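Local coordinates for protein phycocyanobilin lyase subunit alpha (Nostoc sp. PCC 7120, PDB 5N3U) that probably acts together with its partner CpcF as a lyase required for attaching the phycocyanobilin chromophore to the phycocyanin alpha subunit, the product of cpcA, at residues A109-E113 with A150-A154. Residues are numbered along the deposited sequence; the frame is centred on the assembly and turned at random.
Sequences AQSLE and AVLEA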
loop_
_atom_site.group_PDB
_atom_site.type_symbol
_atom_site.label_atom_id
_atom_site.label_comp_id
_atom_site.label_asym_id
_atom_site.label_seq_id
_atom_site.Cartn_x
_atom_site.Cartn_y
_atom_site.Cartn_z
ATOM N N ALA A 109 12.482 -4.682 -24.214
ATOM C CA ALA A 109 11.457 -5.520 -24.813
ATOM C C ALA A 109 10.108 -5.330 -24.151
ATOM O O ALA A 109 9.108 -5.290 -24.864
ATOM C CB ALA A 109 11.877 -6.970 -24.749
ATOM N N GLN A 110 10.066 -5.196 -22.825
ATOM C CA GLN A 110 8.782 -4.945 -22.158
ATOM C C GLN A 110 8.200 -3.585 -22.592
ATOM O O GLN A 110 6.991 -3.470 -22.913
ATOM C CB GLN A 110 8.942 -4.939 -20.642
ATOM C CG GLN A 110 9.215 -6.301 -20.075
ATOM C CD GLN A 110 9.764 -6.251 -18.613
ATOM O OE1 GLN A 110 10.230 -5.208 -18.103
ATOM N NE2 GLN A 110 9.774 -7.418 -17.970
ATOM N N SER A 111 9.064 -2.578 -22.680
ATOM C CA SER A 111 8.559 -1.270 -23.117
ATOM C C SER A 111 8.137 -1.253 -24.583
ATOM O O SER A 111 7.153 -0.663 -24.908
ATOM C CB SER A 111 9.653 -0.239 -22.824
ATOM O OG SER A 111 9.713 -0.122 -21.417
ATOM N N LEU A 112 8.838 -1.958 -25.452
ATOM C CA LEU A 112 8.434 -2.092 -26.845
ATOM C C LEU A 112 7.127 -2.831 -26.954
ATOM O O LEU A 112 6.310 -2.502 -27.807
ATOM C CB LEU A 112 9.522 -2.748 -27.648
ATOM C CG LEU A 112 10.718 -1.842 -27.835
ATOM C CD1 LEU A 112 11.931 -2.584 -28.308
ATOM C CD2 LEU A 112 10.446 -0.716 -28.854
ATOM N N GLU A 113 6.877 -3.825 -26.096
ATOM C CA GLU A 113 5.551 -4.448 -26.068
ATOM C C GLU A 113 4.431 -3.396 -25.692
ATOM O O GLU A 113 3.332 -3.491 -26.189
ATOM C CB GLU A 113 5.553 -5.553 -25.050
ATOM C CG GLU A 113 4.270 -6.394 -24.951
ATOM C CD GLU A 113 3.111 -5.782 -24.161
ATOM O OE1 GLU A 113 3.304 -4.879 -23.269
ATOM O OE2 GLU A 113 1.956 -6.205 -24.485
ATOM N N ALA A 150 9.312 -11.540 -22.573
ATOM C CA ALA A 150 9.024 -10.185 -23.075
ATOM C C ALA A 150 9.167 -10.100 -24.532
ATOM O O ALA A 150 8.375 -9.426 -25.182
ATOM C CB ALA A 150 10.002 -9.230 -22.401
ATOM N N VAL A 151 10.106 -10.790 -25.130
ATOM C CA VAL A 151 10.297 -10.710 -26.574
ATOM C C VAL A 151 9.092 -11.312 -27.330
ATOM O O VAL A 151 8.592 -10.766 -28.340
ATOM C CB VAL A 151 11.591 -11.431 -27.030
ATOM C CG1 VAL A 151 11.616 -11.709 -28.522
ATOM C CG2 VAL A 151 12.840 -10.622 -26.585
ATOM N N LEU A 152 8.666 -12.456 -26.858
ATOM C CA LEU A 152 7.516 -13.126 -27.497
ATOM C C LEU A 152 6.256 -12.247 -27.313
ATOM O O LEU A 152 5.511 -12.052 -28.233
ATOM C CB LEU A 152 7.277 -14.472 -26.823
ATOM C CG LEU A 152 8.347 -15.536 -27.190
ATOM C CD1 LEU A 152 8.336 -16.656 -26.204
ATOM C CD2 LEU A 152 8.301 -15.955 -28.653
ATOM N N GLU A 153 6.018 -11.781 -26.123
ATOM C CA GLU A 153 4.870 -10.916 -25.876
ATOM C C GLU A 153 4.971 -9.719 -26.797
ATOM O O GLU A 153 3.972 -9.319 -27.427
ATOM C CB GLU A 153 4.875 -10.432 -24.450
ATOM C CG GLU A 153 4.401 -11.494 -23.513
ATOM C CD GLU A 153 4.257 -11.005 -22.095
ATOM O OE1 GLU A 153 4.754 -9.893 -21.753
ATOM O OE2 GLU A 153 3.649 -11.757 -21.303
ATOM N N ALA A 154 6.168 -9.113 -26.880
ATOM C CA ALA A 154 6.293 -7.941 -27.757
ATOM C C ALA A 154 5.980 -8.210 -29.237
ATOM O O ALA A 154 5.313 -7.418 -29.932
ATOM C CB ALA A 154 7.680 -7.361 -27.614
#
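A109 and A150 meet methyl to methyl, CB to CB at 3.8 Å, where helices 102-115 and 148-157 lie side by side in the HEAT-repeat solenoid of this lyase subunit. The pair illustrates how repeat helices stack when small residues line the seam: the two short segments run almost parallel, with their axes 8.2 Å apart and crossing at 17°. The A150 methyl also receives the aliphatic part of Q110, whose CG lies 3.8 Å from A150 CB. On the buried side V151 adds CG2 against the A109 methyl, while its own side chain also packs on L127 and L128. One turn further along, A154 brings its methyl to 3.7 Å from the A109 carbonyl oxygen (CB to O), which already accepts the backbone hydrogen bond from E113 N. No hydrogen bond links the two segments, and apolar packing carries the contact.

E113 closes the seam with its methylenes. CB already faces A154, and with CG anti to the backbone N (chi1 -176°) CG lies against the A154 N and CA as well; a bend at chi2 (-80°) then turns the carboxylate aside. That acid is held by a salt bridge from OE2 to R184 of helix 176-190, which could temper repulsion from E153, 5.4 Å away between E113 OE2 and E153 OE1. At the seam itself, E113 CB rests 3.7 Å from A154 CA.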